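PDB 3O0Y: lipoprotein from Colwellia psychrerythraea, which is of unknown function but is probably a membrane-attached relative of the metallopeptidases. Local coordinates for residues A[387-401]-A[412-424]. Residues are numbered along the deposited sequence; the frame is centred on the assembly and turned at random.
Sequences EVKSFPVEVQDGAPG and SKPGIYWINLRDM
A small mixed β-sheet in a mainly helical protein supplies this contact: strand 387-390 runs parallel to the central strand 416-419, whose other edge pairs antiparallel with strand 402-405. The two parallel strands are staggered in the usual way, so that Glu387 and Lys389 each use N and O, binding Gly415 O, Tyr417 N, Tyr417 O and Ile419 N in turn; Phe391 N extends the series to Ile419 O. Val388, Ser390, Tyr417 and Ile419 share the face turned to helices 353-373 and 432-439, where Tyr417 OH bonds Thr436.

On the other face lies Trp418, its indole NE1 bound to Thr405. Lys389 runs alongside it, CB 4.1 Å from the centroid of the six-membered ring in a CH-pi contact. With CG anti to the carbonyl carbon (chi1 -69°) and a bend at chi3, the lysine chain brings CD and CE to Trp418 CH2. Phe391 is sandwiched: Trp418 CB sits over one face, 3.6 Å from Phe391 CZ, and Ala399 CB over the centre of the other.

After the last paired residues, Ser390 and Ile419, the side chain of Asn420 binds the 396-401 loop that leads into strand 402-405. Its ND2 gives an in-plane bond to a lone pair of Gln396 O (3.0 Å) and approaches Pro400 O from above the carbonyl plane (3.1 Å), with a weak third bond to Ala399 O; its backbone N binds Gly401 O. A leucine here would probably deprive Gln396 O and Pro400 O of the amide donor and Arg422 N of its acceptor, leaving the loop freer to shift. A water joins Phe391 O, Gln396 OE1 and Leu421 N nearby. Asn420 OD1 closes an Asx turn by accepting a nearly straight bond from Arg422 N (2.9 Å, 160°).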
ATOM      1  N   GLU A 387      10.204  -4.189  13.063  1.00  9.40           N
ATOM      2  CA  GLU A 387       9.589  -4.233  14.376  1.00 11.94           C
ATOM      3  C   GLU A 387       8.097  -4.531  14.229  1.00 11.59           C
ATOM      4  O   GLU A 387       7.496  -4.178  13.236  1.00 11.46           O
ATOM      5  CB  GLU A 387       9.768  -2.915  15.121  1.00 12.73           C
ATOM      6  CG  GLU A 387      11.255  -2.662  15.399  1.00 22.16           C
ATOM      7  CD  GLU A 387      11.541  -1.483  16.343  1.00 29.38           C
ATOM      8  OE1 GLU A 387      10.567  -0.889  16.939  1.00 26.22           O
ATOM      9  OE2 GLU A 387      12.763  -1.152  16.400  1.00 34.49           O
ATOM     10  N   VAL A 388       7.530  -5.180  15.237  1.00  9.36           N
ATOM     11  CA  VAL A 388       6.097  -5.520  15.228  1.00  9.70           C
ATOM     12  C   VAL A 388       5.339  -4.611  16.208  1.00 11.18           C
ATOM     13  O   VAL A 388       5.778  -4.505  17.401  1.00  9.10           O
ATOM     14  CB  VAL A 388       5.897  -6.975  15.627  1.00 10.20           C
ATOM     15  CG1 VAL A 388       4.371  -7.333  15.704  1.00  8.39           C
ATOM     16  CG2 VAL A 388       6.633  -7.931  14.638  1.00 11.07           C
ATOM     17  N   LYS A 389       4.212  -4.005  15.790  1.00  8.46           N
ATOM     18  CA  LYS A 389       3.340  -3.178  16.616  1.00 10.40           C
ATOM     19  C   LYS A 389       1.874  -3.534  16.365  1.00 10.72           C
ATOM     20  O   LYS A 389       1.524  -3.912  15.275  1.00 10.01           O
ATOM     21  CB  LYS A 389       3.475  -1.698  16.300  1.00  9.59           C
ATOM     22  CG  LYS A 389       4.826  -1.095  16.712  1.00 15.87           C
ATOM     23  CD  LYS A 389       4.895   0.466  16.464  1.00 23.27           C
ATOM     24  CE  LYS A 389       4.116   1.304  17.489  1.00 30.46           C
ATOM     25  NZ  LYS A 389       4.307   2.878  17.425  1.00 33.92           N
ATOM     26  N   SER A 390       1.045  -3.396  17.406  1.00  9.07           N
ATOM     27  CA  SER A 390      -0.385  -3.575  17.235  1.00 10.61           C
ATOM     28  C   SER A 390      -0.953  -2.241  16.799  1.00 10.22           C
ATOM     29  O   SER A 390      -0.480  -1.187  17.253  1.00 13.65           O
ATOM     30  CB  SER A 390      -1.051  -4.122  18.512  1.00 12.27           C
ATOM     31  OG  SER A 390      -0.755  -3.298  19.618  1.00 12.74           O
ATOM     32  N   PHE A 391      -1.997  -2.231  15.983  1.00  9.63           N
ATOM     33  CA  PHE A 391      -2.702  -1.006  15.732  1.00 11.36           C
ATOM     34  C   PHE A 391      -3.278  -0.489  17.049  1.00 12.14           C
ATOM     35  O   PHE A 391      -3.758  -1.251  17.872  1.00 11.70           O
ATOM     36  CB  PHE A 391      -3.846  -1.186  14.749  1.00 10.36           C
ATOM     37  CG  PHE A 391      -3.431  -1.368  13.342  1.00 11.83           C
ATOM     38  CD1 PHE A 391      -3.005  -0.296  12.588  1.00 13.94           C
ATOM     39  CD2 PHE A 391      -3.512  -2.576  12.720  1.00 11.33           C
ATOM     40  CE1 PHE A 391      -2.698  -0.437  11.250  1.00 12.51           C
ATOM     41  CE2 PHE A 391      -3.152  -2.731  11.382  1.00 11.50           C
ATOM     42  CZ  PHE A 391      -2.747  -1.673  10.648  1.00 12.59           C
ATOM     43  N   PRO A 392      -3.194   0.832  17.275  1.00 15.95           N
ATOM     44  CA  PRO A 392      -3.769   1.396  18.515  1.00 18.12           C
ATOM     45  C   PRO A 392      -5.277   1.161  18.555  1.00 19.01           C
ATOM     46  O   PRO A 392      -5.906   1.117  17.503  1.00 16.44           O
ATOM     47  CB  PRO A 392      -3.503   2.911  18.384  1.00 19.49           C
ATOM     48  CG  PRO A 392      -2.455   3.066  17.293  1.00 20.27           C
ATOM     49  CD  PRO A 392      -2.514   1.824  16.428  1.00 17.01           C
ATOM     50  N   VAL A 393      -5.834   1.146  19.764  1.00 21.46           N
ATOM     51  CA  VAL A 393      -7.258   0.859  19.973  1.00 23.44           C
ATOM     52  C   VAL A 393      -8.148   1.861  19.215  1.00 24.63           C
ATOM     53  O   VAL A 393      -9.176   1.486  18.619  1.00 24.40           O
ATOM     54  CB  VAL A 393      -7.576   0.801  21.459  1.00 25.45           C
ATOM     55  CG1 VAL A 393      -9.064   1.050  21.679  1.00 28.33           C
ATOM     56  CG2 VAL A 393      -7.081  -0.536  22.078  1.00 25.84           C
ATOM     57  N   GLU A 394      -7.687   3.104  19.107  1.00 25.56           N
ATOM     58  CA  GLU A 394      -8.408   4.158  18.375  1.00 27.09           C
ATOM     59  C   GLU A 394      -8.567   3.939  16.922  1.00 25.98           C
ATOM     60  O   GLU A 394      -9.461   4.535  16.313  1.00 26.28           O
ATOM     61  CB  GLU A 394      -7.714   5.532  18.516  1.00 29.79           C
ATOM     62  CG  GLU A 394      -7.154   5.821  19.888  1.00 35.03           C
ATOM     63  CD  GLU A 394      -5.746   5.237  20.138  1.00 36.87           C
ATOM     64  OE1 GLU A 394      -4.765   5.731  19.511  1.00 40.38           O
ATOM     65  OE2 GLU A 394      -5.631   4.349  21.042  1.00 38.06           O
ATOM     66  N   VAL A 395      -7.674   3.158  16.295  1.00 22.89           N
ATOM     67  CA  VAL A 395      -7.761   3.023  14.866  1.00 21.43           C
ATOM     68  C   VAL A 395      -8.086   1.594  14.423  1.00 17.88           C
ATOM     69  O   VAL A 395      -8.409   1.377  13.275  1.00 18.53           O
ATOM     70  CB  VAL A 395      -6.483   3.583  14.189  1.00 25.07           C
ATOM     71  CG1 VAL A 395      -6.097   4.940  14.886  1.00 26.65           C
ATOM     72  CG2 VAL A 395      -5.350   2.586  14.320  1.00 19.32           C
ATOM     73  N   GLN A 396      -8.142   0.661  15.367  1.00 15.72           N
ATOM     74  CA  GLN A 396      -8.201  -0.751  14.992  1.00 15.32           C
ATOM     75  C   GLN A 396      -9.526  -1.146  14.343  1.00 16.15           C
ATOM     76  O   GLN A 396      -9.557  -2.065  13.566  1.00 14.89           O
ATOM     77  CB  GLN A 396      -7.877  -1.664  16.191  1.00 12.86           C
ATOM     78  CG  GLN A 396      -8.966  -1.622  17.297  1.00 12.52           C
ATOM     79  CD  GLN A 396      -8.624  -2.464  18.507  1.00 14.10           C
ATOM     80  OE1 GLN A 396      -7.604  -3.110  18.548  1.00 11.99           O
ATOM     81  NE2 GLN A 396      -9.483  -2.413  19.519  1.00 13.59           N
ATOM     82  N   ASP A 397     -10.626  -0.425  14.628  1.00 18.95           N
ATOM     83  CA  ASP A 397     -11.896  -0.786  14.015  1.00 21.58           C
ATOM     84  C   ASP A 397     -11.859  -0.584  12.517  1.00 23.80           C
ATOM     85  O   ASP A 397     -12.351  -1.413  11.758  1.00 27.68           O
ATOM     86  CB  ASP A 397     -13.097  -0.002  14.614  1.00 23.67           C
ATOM     87  CG  ASP A 397     -13.224  -0.154  16.111  1.00 29.85           C
ATOM     88  OD1 ASP A 397     -12.661  -1.122  16.702  1.00 31.74           O
ATOM     89  OD2 ASP A 397     -13.958   0.676  16.730  1.00 39.41           O
ATOM     90  N   GLY A 398     -11.263   0.464  12.028  1.00 25.23           N
ATOM     91  CA  GLY A 398     -11.177   0.577  10.544  1.00 24.70           C
ATOM     92  C   GLY A 398      -9.921   0.010   9.869  1.00 23.93           C
ATOM     93  O   GLY A 398      -9.813  -0.006   8.620  1.00 25.12           O
ATOM     94  N   ALA A 399      -8.980  -0.503  10.652  1.00 19.28           N
ATOM     95  CA  ALA A 399      -7.660  -0.865  10.097  1.00 17.39           C
ATOM     96  C   ALA A 399      -7.691  -2.237   9.475  1.00 15.90           C
ATOM     97  O   ALA A 399      -8.470  -3.125   9.883  1.00 16.79           O
ATOM     98  CB  ALA A 399      -6.549  -0.807  11.202  1.00 15.58           C
ATOM     99  N   PRO A 400      -6.780  -2.479   8.549  1.00 15.15           N
ATOM    100  CA  PRO A 400      -6.627  -3.792   8.011  1.00 15.50           C
ATOM    101  C   PRO A 400      -6.143  -4.814   9.056  1.00 14.95           C
ATOM    102  O   PRO A 400      -5.796  -4.454  10.182  1.00 13.86           O
ATOM    103  CB  PRO A 400      -5.533  -3.611   6.952  1.00 16.88           C
ATOM    104  CG  PRO A 400      -4.794  -2.517   7.399  1.00 16.97           C
ATOM    105  CD  PRO A 400      -5.731  -1.569   8.037  1.00 16.75           C
ATOM    106  N   GLY A 401      -6.241  -6.084   8.685  1.00 12.74           N
ATOM    107  CA  GLY A 401      -5.737  -7.202   9.510  1.00 12.08           C
ATOM    108  C   GLY A 401      -4.265  -7.070   9.815  1.00 10.89           C
ATOM    109  O   GLY A 401      -3.828  -7.338  10.949  1.00  8.21           O
ATOM    110  N   SER A 412      16.051   5.983  11.401  1.00 19.40           N
ATOM    111  CA  SER A 412      15.630   6.510  12.693  1.00 21.39           C
ATOM    112  C   SER A 412      14.222   6.054  13.128  1.00 20.05           C
ATOM    113  O   SER A 412      13.909   5.977  14.330  1.00 20.75           O
ATOM    114  CB  SER A 412      15.706   8.035  12.657  1.00 21.04           C
ATOM    115  OG  SER A 412      14.759   8.556  11.736  1.00 21.97           O
ATOM    116  N   LYS A 413      13.360   5.775  12.172  1.00 18.22           N
ATOM    117  CA  LYS A 413      12.056   5.148  12.476  1.00 18.24           C
ATOM    118  C   LYS A 413      12.093   3.825  11.684  1.00 17.75           C
ATOM    119  O   LYS A 413      12.457   3.868  10.498  1.00 15.99           O
ATOM    120  CB  LYS A 413      10.953   6.081  12.004  1.00 19.84           C
ATOM    121  CG  LYS A 413       9.545   5.480  11.974  1.00 21.10           C
ATOM    122  CD  LYS A 413       8.567   6.227  11.086  1.00 25.97           C
ATOM    123  CE  LYS A 413       8.822   5.896   9.613  1.00 29.33           C
ATOM    124  NZ  LYS A 413       7.973   6.758   8.735  1.00 25.13           N
ATOM    125  N   PRO A 414      11.786   2.672  12.338  1.00 15.75           N
ATOM    126  CA  PRO A 414      11.997   1.326  11.805  1.00 16.09           C
ATOM    127  C   PRO A 414      10.914   0.975  10.831  1.00 12.92           C
ATOM    128  O   PRO A 414       9.855   1.631  10.823  1.00 13.19           O
ATOM    129  CB  PRO A 414      11.899   0.433  13.066  1.00 16.78           C
ATOM    130  CG  PRO A 414      10.942   1.201  13.925  1.00 16.55           C
ATOM    131  CD  PRO A 414      11.401   2.604  13.780  1.00 17.53           C
ATOM    132  N   GLY A 415      11.127  -0.057  10.000  1.00 10.92           N
ATOM    133  CA  GLY A 415       9.973  -0.610   9.310  1.00  9.31           C
ATOM    134  C   GLY A 415       9.120  -1.355  10.299  1.00  7.02           C
ATOM    135  O   GLY A 415       9.649  -1.981  11.225  1.00  8.60           O
ATOM    136  N   ILE A 416       7.804  -1.265  10.142  1.00  6.72           N
ATOM    137  CA  ILE A 416       6.876  -1.880  11.106  1.00  6.97           C
ATOM    138  C   ILE A 416       5.839  -2.751  10.440  1.00  6.79           C
ATOM    139  O   ILE A 416       5.158  -2.345   9.486  1.00  6.40           O
ATOM    140  CB  ILE A 416       6.133  -0.760  11.916  1.00  6.61           C
ATOM    141  CG1 ILE A 416       7.189   0.121  12.658  1.00 10.09           C
ATOM    142  CG2 ILE A 416       5.106  -1.348  12.917  1.00  7.52           C
ATOM    143  CD1 ILE A 416       6.600   1.464  13.077  1.00 12.96           C
ATOM    144  N   TYR A 417       5.713  -3.946  10.994  1.00  6.48           N
ATOM    145  CA  TYR A 417       4.655  -4.871  10.746  1.00  4.99           C
ATOM    146  C   TYR A 417       3.599  -4.577  11.794  1.00  5.87           C
ATOM    147  O   TYR A 417       3.778  -4.797  12.975  1.00  6.90           O
ATOM    148  CB  TYR A 417       5.199  -6.305  10.794  1.00  6.16           C
ATOM    149  CG  TYR A 417       4.195  -7.459  10.887  1.00  3.63           C
ATOM    150  CD1 TYR A 417       2.886  -7.354  10.513  1.00  5.67           C
ATOM    151  CD2 TYR A 417       4.660  -8.709  11.238  1.00  7.12           C
ATOM    152  CE1 TYR A 417       2.029  -8.457  10.584  1.00  5.02           C
ATOM    153  CE2 TYR A 417       3.783  -9.793  11.341  1.00  5.78           C
ATOM    154  CZ  TYR A 417       2.491  -9.661  10.984  1.00  8.91           C
ATOM    155  OH  TYR A 417       1.640 -10.739  11.043  1.00  7.18           O
ATOM    156  N   TRP A 418       2.499  -4.010  11.308  1.00  5.90           N
ATOM    157  CA  TRP A 418       1.361  -3.732  12.109  1.00  6.66           C
ATOM    158  C   TRP A 418       0.368  -4.887  12.099  1.00  6.29           C
ATOM    159  O   TRP A 418       0.021  -5.433  11.022  1.00  8.08           O
ATOM    160  CB  TRP A 418       0.619  -2.531  11.609  1.00  6.46           C
ATOM    161  CG  TRP A 418       1.385  -1.286  11.647  1.00  5.73           C
ATOM    162  CD1 TRP A 418       2.209  -0.849  10.656  1.00  9.30           C
ATOM    163  CD2 TRP A 418       1.466  -0.303  12.710  1.00  7.18           C
ATOM    164  NE1 TRP A 418       2.779   0.368  11.012  1.00 12.53           N
ATOM    165  CE2 TRP A 418       2.358   0.712  12.270  1.00 11.97           C
ATOM    166  CE3 TRP A 418       0.903  -0.200  13.975  1.00 12.14           C
ATOM    167  CZ2 TRP A 418       2.689   1.820  13.064  1.00 14.61           C
ATOM    168  CZ3 TRP A 418       1.227   0.877  14.790  1.00 13.83           C
ATOM    169  CH2 TRP A 418       2.112   1.903  14.309  1.00 14.81           C
ATOM    170  N   ILE A 419      -0.073  -5.259  13.289  1.00  7.00           N
ATOM    171  CA  ILE A 419      -1.078  -6.315  13.451  1.00  6.43           C
ATOM    172  C   ILE A 419      -2.338  -5.811  14.146  1.00  7.93           C
ATOM    173  O   ILE A 419      -2.238  -5.074  15.121  1.00  9.72           O
ATOM    174  CB  ILE A 419      -0.421  -7.533  14.212  1.00  6.03           C
ATOM    175  CG1 ILE A 419      -1.390  -8.691  14.267  1.00  8.30           C
ATOM    176  CG2 ILE A 419       0.062  -7.123  15.576  1.00  6.57           C
ATOM    177  CD1 ILE A 419      -1.618  -9.399  12.938  1.00  9.59           C
ATOM    178  N   ASN A 420      -3.530  -6.198  13.646  1.00  8.31           N
ATOM    179  CA  ASN A 420      -4.805  -5.782  14.260  1.00  7.40           C
ATOM    180  C   ASN A 420      -5.251  -6.777  15.315  1.00  9.44           C
ATOM    181  O   ASN A 420      -5.537  -7.944  14.977  1.00  9.80           O
ATOM    182  CB  ASN A 420      -5.872  -5.719  13.192  1.00  7.50           C
ATOM    183  CG  ASN A 420      -7.050  -4.947  13.631  1.00  9.02           C
ATOM    184  OD1 ASN A 420      -7.507  -5.069  14.757  1.00 10.53           O
ATOM    185  ND2 ASN A 420      -7.578  -4.113  12.736  1.00 11.13           N
ATOM    186  N   LEU A 421      -5.187  -6.383  16.585  1.00  9.20           N
ATOM    187  CA  LEU A 421      -5.600  -7.256  17.676  1.00  7.98           C
ATOM    188  C   LEU A 421      -7.043  -7.045  18.144  1.00  9.38           C
ATOM    189  O   LEU A 421      -7.432  -7.540  19.233  1.00 11.10           O
ATOM    190  CB  LEU A 421      -4.615  -7.103  18.804  1.00 10.18           C
ATOM    191  CG  LEU A 421      -3.115  -7.232  18.561  1.00 13.05           C
ATOM    192  CD1 LEU A 421      -2.374  -6.934  19.850  1.00 12.65           C
ATOM    193  CD2 LEU A 421      -2.897  -8.648  17.999  1.00 12.50           C
ATOM    194  N   ARG A 422      -7.856  -6.366  17.328  1.00  8.54           N
ATOM    195  CA  ARG A 422      -9.231  -6.093  17.796  1.00  9.74           C
ATOM    196  C   ARG A 422     -10.031  -7.354  18.109  1.00 12.27           C
ATOM    197  O   ARG A 422     -10.687  -7.440  19.183  1.00 13.61           O
ATOM    198  CB  ARG A 422     -10.018  -5.307  16.770  1.00 10.49           C
ATOM    199  CG  ARG A 422     -11.443  -4.874  17.198  1.00 15.27           C
ATOM    200  CD  ARG A 422     -12.240  -4.165  16.071  1.00 25.40           C
ATOM    201  NE  ARG A 422     -12.963  -5.114  15.212  1.00 40.09           N
ATOM    202  CZ  ARG A 422     -12.619  -5.493  13.964  1.00 47.22           C
ATOM    203  NH1 ARG A 422     -11.577  -4.978  13.297  1.00 48.28           N
ATOM    204  NH2 ARG A 422     -13.380  -6.389  13.347  1.00 52.22           N
ATOM    205  N   ASP A 423      -9.996  -8.326  17.183  1.00 11.95           N
ATOM    206  CA  ASP A 423     -10.878  -9.494  17.274  1.00 12.26           C
ATOM    207  C   ASP A 423     -10.062 -10.784  17.083  1.00 11.78           C
ATOM    208  O   ASP A 423      -9.482 -10.997  15.999  1.00 10.95           O
ATOM    209  CB  ASP A 423     -11.857  -9.396  16.124  1.00 14.98           C
ATOM    210  CG  ASP A 423     -12.899 -10.537  16.138  1.00 24.21           C
ATOM    211  OD1 ASP A 423     -12.867 -11.398  17.089  1.00 27.31           O
ATOM    212  OD2 ASP A 423     -13.718 -10.571  15.169  1.00 30.27           O
ATOM    213  N   MET A 424     -10.050 -11.633  18.106  1.00 11.41           N
ATOM    214  CA  MET A 424      -9.254 -12.856  18.022  1.00 12.42           C
ATOM    215  C   MET A 424      -9.844 -13.789  16.930  1.00 13.51           C
ATOM    216  O   MET A 424      -9.129 -14.571  16.305  1.00 13.29           O
ATOM    217  CB  MET A 424      -9.041 -13.523  19.395  1.00 13.75           C
ATOM    218  CG  MET A 424      -7.988 -12.816  20.372  1.00 14.82           C
ATOM    219  SD  MET A 424      -6.356 -12.453  19.718  1.00  6.64           S
ATOM    220  CE  MET A 424      -6.684 -10.821  18.871  1.00  7.54           C
TER
HETATM  221  O   HOH W   1      -4.966  -3.628  17.317  1.00  9.78           O